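Glucanase (Clostridium thermocellum, PDB 5GXX) probably cleaves beta-1,4-glucosidic bonds inside cellulose chains as a family 9 endoglucanase of the cellulosome. Local coordinates at residues Ala452-Lys464 with Phe564-Leu576. The protein carries 1 engineered substitution. Sequence-based numbering, arbitrary orientation.
With CA (calcium ion), chain D.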
loop_
_atom_site.group_PDB
_atom_site.type_symbol
_atom_site.label_atom_id
_atom_site.label_comp_id
_atom_site.label_asym_id
_atom_site.label_seq_id
_atom_site.Cartn_x
_atom_site.Cartn_y
_atom_site.Cartn_z
ATOM N N ALA A 452 -14.594 -13.796 9.927
ATOM C CA ALA A 452 -13.725 -14.961 9.928
ATOM C C ALA A 452 -13.048 -15.022 11.288
ATOM O O ALA A 452 -12.861 -14.005 11.971
ATOM C CB ALA A 452 -12.683 -14.884 8.817
ATOM N N ILE A 453 -12.710 -16.246 11.685
ATOM C CA ILE A 453 -11.831 -16.438 12.831
ATOM C C ILE A 453 -10.439 -16.008 12.386
ATOM O O ILE A 453 -9.842 -16.609 11.484
ATOM C CB ILE A 453 -11.832 -17.894 13.306
ATOM C CG1 ILE A 453 -13.243 -18.297 13.725
ATOM C CG2 ILE A 453 -10.838 -18.063 14.453
ATOM C CD1 ILE A 453 -13.512 -19.789 13.622
ATOM N N ASN A 454 -9.944 -14.925 12.978
ATOM C CA ASN A 454 -8.633 -14.414 12.608
ATOM C C ASN A 454 -7.528 -15.165 13.358
ATOM O O ASN A 454 -6.430 -15.377 12.835
ATOM C CB ASN A 454 -8.562 -12.904 12.832
ATOM C CG ASN A 454 -7.482 -12.240 12.000
ATOM O OD1 ASN A 454 -7.483 -12.324 10.772
ATOM N ND2 ASN A 454 -6.551 -11.578 12.670
ATOM N N GLN A 455 -7.839 -15.568 14.583
ATOM C CA GLN A 455 -6.958 -16.404 15.392
ATOM C C GLN A 455 -7.783 -16.961 16.539
ATOM O O GLN A 455 -8.555 -16.238 17.172
ATOM C CB GLN A 455 -5.796 -15.593 15.966
ATOM C CG GLN A 455 -4.664 -16.458 16.509
ATOM C CD GLN A 455 -3.517 -15.646 17.092
ATOM O OE1 GLN A 455 -3.370 -14.453 16.809
ATOM N NE2 GLN A 455 -2.692 -16.296 17.909
ATOM N N ALA A 456 -7.604 -18.249 16.810
ATOM C CA ALA A 456 -8.234 -18.895 17.954
ATOM C C ALA A 456 -7.114 -19.299 18.904
ATOM O O ALA A 456 -6.019 -19.643 18.469
ATOM C CB ALA A 456 -9.027 -20.111 17.506
ATOM N N SER A 457 -7.389 -19.244 20.200
ATOM C CA SER A 457 -6.387 -19.584 21.197
ATOM C C SER A 457 -7.086 -20.208 22.397
ATOM O O SER A 457 -8.293 -20.048 22.551
ATOM C CB SER A 457 -5.640 -18.312 21.580
ATOM O OG SER A 457 -5.108 -18.378 22.886
ATOM N N ASP A 458 -6.358 -20.915 23.260
ATOM C CA ASP A 458 -7.043 -21.452 24.434
ATOM C C ASP A 458 -7.496 -20.371 25.416
ATOM O O ASP A 458 -8.233 -20.657 26.354
ATOM C CB ASP A 458 -6.309 -22.621 25.114
ATOM C CG ASP A 458 -4.846 -22.345 25.368
ATOM O OD1 ASP A 458 -4.456 -21.160 25.451
ATOM O OD2 ASP A 458 -4.090 -23.336 25.501
ATOM N N HIS A 459 -7.107 -19.120 25.184
ATOM C CA HIS A 459 -7.631 -18.053 26.029
ATOM C C HIS A 459 -8.258 -16.850 25.325
ATOM O O HIS A 459 -8.650 -15.915 26.002
ATOM C CB HIS A 459 -6.596 -17.593 27.060
ATOM C CG HIS A 459 -5.445 -16.849 26.461
ATOM N ND1 HIS A 459 -5.332 -15.478 26.542
ATOM C CD2 HIS A 459 -4.350 -17.279 25.792
ATOM C CE1 HIS A 459 -4.213 -15.095 25.951
ATOM N NE2 HIS A 459 -3.602 -16.167 25.483
ATOM N N PHE A 460 -8.366 -16.867 23.997
ATOM C CA PHE A 460 -9.068 -15.789 23.285
ATOM C C PHE A 460 -9.681 -16.203 21.947
ATOM O O PHE A 460 -9.293 -17.212 21.344
ATOM C CB PHE A 460 -8.147 -14.577 23.087
ATOM C CG PHE A 460 -7.009 -14.794 22.129
ATOM C CD1 PHE A 460 -7.235 -14.842 20.754
ATOM C CD2 PHE A 460 -5.701 -14.879 22.600
ATOM C CE1 PHE A 460 -6.191 -15.033 19.877
ATOM C CE2 PHE A 460 -4.640 -15.052 21.717
ATOM C CZ PHE A 460 -4.887 -15.123 20.355
ATOM N N THR A 461 -10.646 -15.396 21.501
ATOM C CA THR A 461 -11.150 -15.430 20.128
ATOM C C THR A 461 -10.780 -14.111 19.460
ATOM O O THR A 461 -11.003 -13.063 20.048
ATOM C CB THR A 461 -12.685 -15.558 20.126
ATOM O OG1 THR A 461 -13.053 -16.856 20.603
ATOM C CG2 THR A 461 -13.257 -15.405 18.716
ATOM N N GLU A 462 -10.241 -14.152 18.243
ATOM C CA GLU A 462 -9.987 -12.924 17.509
ATOM C C GLU A 462 -10.745 -12.999 16.190
ATOM O O GLU A 462 -10.590 -13.959 15.429
ATOM C CB GLU A 462 -8.491 -12.731 17.259
ATOM C CG GLU A 462 -8.163 -11.401 16.624
ATOM C CD GLU A 462 -6.669 -11.200 16.507
ATOM O OE1 GLU A 462 -6.045 -10.726 17.485
ATOM O OE2 GLU A 462 -6.131 -11.534 15.432
ATOM N N ILE A 463 -11.536 -11.961 15.944
ATOM C CA ILE A 463 -12.438 -11.913 14.790
ATOM C C ILE A 463 -11.968 -10.841 13.807
ATOM O O ILE A 463 -11.611 -9.740 14.220
ATOM C CB ILE A 463 -13.878 -11.567 15.248
ATOM C CG1 ILE A 463 -14.462 -12.607 16.218
ATOM C CG2 ILE A 463 -14.817 -11.412 14.052
ATOM C CD1 ILE A 463 -14.474 -14.019 15.691
ATOM N N LYS A 464 -11.958 -11.177 12.519
ATOM C CA LYS A 464 -11.890 -10.174 11.464
ATOM C C LYS A 464 -13.322 -9.968 10.968
ATOM O O LYS A 464 -13.993 -10.921 10.554
ATOM C CB LYS A 464 -10.955 -10.620 10.333
ATOM C CG LYS A 464 -10.955 -9.702 9.131
ATOM C CD LYS A 464 -10.108 -10.301 8.029
ATOM C CE LYS A 464 -10.184 -9.514 6.735
ATOM N NZ LYS A 464 -9.190 -10.032 5.750
ATOM N N PHE A 564 -10.098 -22.151 30.097
ATOM C CA PHE A 564 -11.553 -22.296 30.086
ATOM C C PHE A 564 -12.279 -21.723 28.870
ATOM O O PHE A 564 -13.385 -22.172 28.575
ATOM C CB PHE A 564 -12.193 -21.739 31.365
ATOM C CG PHE A 564 -11.970 -20.268 31.578
ATOM C CD1 PHE A 564 -12.722 -19.323 30.887
ATOM C CD2 PHE A 564 -11.010 -19.823 32.473
ATOM C CE1 PHE A 564 -12.515 -17.971 31.094
ATOM C CE2 PHE A 564 -10.804 -18.477 32.701
ATOM C CZ PHE A 564 -11.560 -17.543 32.003
ATOM N N TRP A 565 -11.682 -20.748 28.187
ATOM C CA TRP A 565 -12.388 -20.006 27.131
ATOM C C TRP A 565 -12.995 -20.968 26.118
ATOM O O TRP A 565 -12.294 -21.819 25.578
ATOM C CB TRP A 565 -11.425 -19.034 26.445
ATOM C CG TRP A 565 -12.092 -18.123 25.442
ATOM C CD1 TRP A 565 -11.963 -18.167 24.087
ATOM C CD2 TRP A 565 -12.970 -17.033 25.736
ATOM N NE1 TRP A 565 -12.723 -17.173 23.511
ATOM C CE2 TRP A 565 -13.353 -16.464 24.501
ATOM C CE3 TRP A 565 -13.493 -16.495 26.921
ATOM C CZ2 TRP A 565 -14.231 -15.377 24.416
ATOM C CZ3 TRP A 565 -14.352 -15.406 26.839
ATOM C CH2 TRP A 565 -14.718 -14.863 25.589
ATOM N N ASP A 566 -14.295 -20.833 25.863
ATOM C CA ASP A 566 -14.977 -21.737 24.935
ATOM C C ASP A 566 -15.837 -20.954 23.941
ATOM O O ASP A 566 -16.957 -20.565 24.264
ATOM C CB ASP A 566 -15.810 -22.768 25.707
ATOM C CG ASP A 566 -16.479 -23.790 24.800
ATOM O OD1 ASP A 566 -16.108 -23.904 23.612
ATOM O OD2 ASP A 566 -17.391 -24.489 25.285
ATOM N N PRO A 567 -15.304 -20.698 22.735
ATOM C CA PRO A 567 -16.092 -19.959 21.746
ATOM C C PRO A 567 -17.200 -20.800 21.114
ATOM O O PRO A 567 -18.119 -20.228 20.522
ATOM C CB PRO A 567 -15.054 -19.588 20.687
ATOM C CG PRO A 567 -14.046 -20.712 20.754
ATOM C CD PRO A 567 -13.960 -21.033 22.226
ATOM N N THR A 568 -17.109 -22.125 21.230
ATOM C CA THR A 568 -18.038 -23.057 20.578
ATOM C C THR A 568 -19.481 -22.983 21.084
ATOM O O THR A 568 -20.380 -23.563 20.472
ATOM C CB THR A 568 -17.529 -24.529 20.587
ATOM O OG1 THR A 568 -17.736 -25.120 21.876
ATOM C CG2 THR A 568 -16.057 -24.623 20.208
ATOM N N ASN A 569 -19.722 -22.268 22.178
ATOM C CA ASN A 569 -21.096 -22.028 22.625
ATOM C C ASN A 569 -21.534 -20.571 22.466
ATOM O O ASN A 569 -22.564 -20.159 23.007
ATOM C CB ASN A 569 -21.344 -22.554 24.053
ATOM C CG ASN A 569 -20.531 -21.826 25.120
ATOM O OD1 ASN A 569 -19.959 -20.756 24.880
ATOM N ND2 ASN A 569 -20.492 -22.404 26.322
ATOM N N ASP A 570 -20.737 -19.799 21.729
ATOM C CA ASP A 570 -21.007 -18.379 21.519
ATOM C C ASP A 570 -21.865 -18.194 20.271
ATOM O O ASP A 570 -21.540 -18.737 19.212
ATOM C CB ASP A 570 -19.704 -17.600 21.376
ATOM C CG ASP A 570 -18.879 -17.599 22.653
ATOM O OD1 ASP A 570 -19.309 -18.154 23.702
ATOM O OD2 ASP A 570 -17.769 -17.026 22.594
ATOM N N PHE A 571 -22.967 -17.463 20.421
ATOM C CA PHE A 571 -23.945 -17.265 19.346
ATOM C C PHE A 571 -23.304 -16.748 18.056
ATOM O O PHE A 571 -23.592 -17.235 16.964
ATOM C CB PHE A 571 -25.063 -16.328 19.812
ATOM C CG PHE A 571 -26.103 -16.023 18.753
ATOM C CD1 PHE A 571 -25.938 -14.953 17.885
ATOM C CD2 PHE A 571 -27.256 -16.796 18.649
ATOM C CE1 PHE A 571 -26.901 -14.664 16.923
ATOM C CE2 PHE A 571 -28.221 -16.522 17.690
ATOM C CZ PHE A 571 -28.043 -15.452 16.824
ATOM N N SER A 572 -22.396 -15.782 18.170
ATOM C CA SER A 572 -21.815 -15.191 16.973
ATOM C C SER A 572 -20.638 -15.941 16.359
ATOM O O SER A 572 -20.196 -15.599 15.270
ATOM C CB SER A 572 -21.461 -13.734 17.240
ATOM O OG SER A 572 -22.643 -13.034 17.548
ATOM N N TYR A 573 -20.144 -16.969 17.045
ATOM C CA TYR A 573 -19.099 -17.831 16.502
ATOM C C TYR A 573 -19.630 -18.893 15.544
ATOM O O TYR A 573 -18.858 -19.493 14.791
ATOM C CB TYR A 573 -18.392 -18.530 17.664
ATOM C CG TYR A 573 -16.943 -18.907 17.438
ATOM C CD1 TYR A 573 -15.964 -17.926 17.280
ATOM C CD2 TYR A 573 -16.545 -20.242 17.436
ATOM C CE1 TYR A 573 -14.623 -18.278 17.125
ATOM C CE2 TYR A 573 -15.217 -20.597 17.275
ATOM C CZ TYR A 573 -14.257 -19.613 17.123
ATOM O OH TYR A 573 -12.933 -19.974 16.965
ATOM N N GLN A 574 -20.940 -19.125 15.568
ATOM C CA GLN A 574 -21.524 -20.233 14.816
ATOM C C GLN A 574 -21.192 -20.140 13.342
ATOM O O GLN A 574 -21.421 -19.102 12.721
ATOM C CB GLN A 574 -23.045 -20.248 14.937
ATOM C CG GLN A 574 -23.595 -20.331 16.337
ATOM C CD GLN A 574 -25.113 -20.292 16.329
ATOM O OE1 GLN A 574 -25.721 -19.287 16.703
ATOM N NE2 GLN A 574 -25.732 -21.386 15.885
ATOM N N GLY A 575 -20.661 -21.227 12.789
ATOM C CA GLY A 575 -20.414 -21.319 11.354
ATOM C C GLY A 575 -19.190 -20.584 10.841
ATOM O O GLY A 575 -18.843 -20.731 9.666
ATOM N N LEU A 576 -18.512 -19.823 11.700
ATOM C CA LEU A 576 -17.337 -19.065 11.259
ATOM C C LEU A 576 -16.191 -19.995 10.892
ATOM O O LEU A 576 -15.962 -21.012 11.550
ATOM C CB LEU A 576 -16.852 -18.049 12.303
ATOM C CG LEU A 576 -17.781 -16.882 12.648
ATOM C CD1 LEU A 576 -17.066 -15.905 13.574
ATOM C CD2 LEU A 576 -18.266 -16.172 11.388
HETATM CA CA CA D . -18.350 -19.218 25.539
HETATM O O HOH W 1 -9.140 -19.413 28.833
HETATM O O HOH W 2 -9.683 -23.259 26.205
HETATM O O HOH W 3 -16.082 -15.910 20.775
HETATM O O HOH W 4 -11.726 -18.546 19.095
HETATM O O HOH W 5 -16.853 -17.403 25.168
#
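In the cellulose-binding domain, the hairpin of strands 447-456 and 460-469 packs against the calcium-binding loop 564-576, with Thr461 meeting the edge of the Trp565 indole. Trp565 NE1 donates in its ring plane to Thr461 OG1 (2.9 Å, N-H...O 173°), a nearly straight bond that fixes the rotation of the ring. CG of Trp565 stands anti to its backbone N (chi1 -174°), which sends the indole along the hairpin; His459 O and Phe460 CA lie over one face, and the calcium-bound water over the other. Thr461 OG1 also touches Pro567 CB at 3.4 Å, and that same CB sits over the centre of the Tyr573 ring. The methyl of Thr461 meets Tyr573 as well, CG2 to CE1 3.6 Å. Farther along, Ile453 crosses the tyrosine at about a right angle, its CD1 lying 3.6 Å from CZ, while its CG1 packs on Leu576 CB. Ile463 extends the apolar patch through CD1, 3.8 Å from Leu576 CD1, and Tyr485 of strand 481-488 adjoins it. One water joins Thr461 OG1 to Tyr573 OH, another links Thr461 OG1 to Asp570 OD2, and a third bridges Asp458 O and Trp565 N. Behind this interface Asp566 O, Asn569 OD1 and Asp570 OD1 each bind calcium at 2.3 Å, with Asp488 and Glu491 completing the protein ligands. Through the second of these waters, Thr461 is tied to Asp570, a direct calcium ligand, in an arrangement consistent with the calcium-braced beta-sandwich of a family 3 cellulose-binding module.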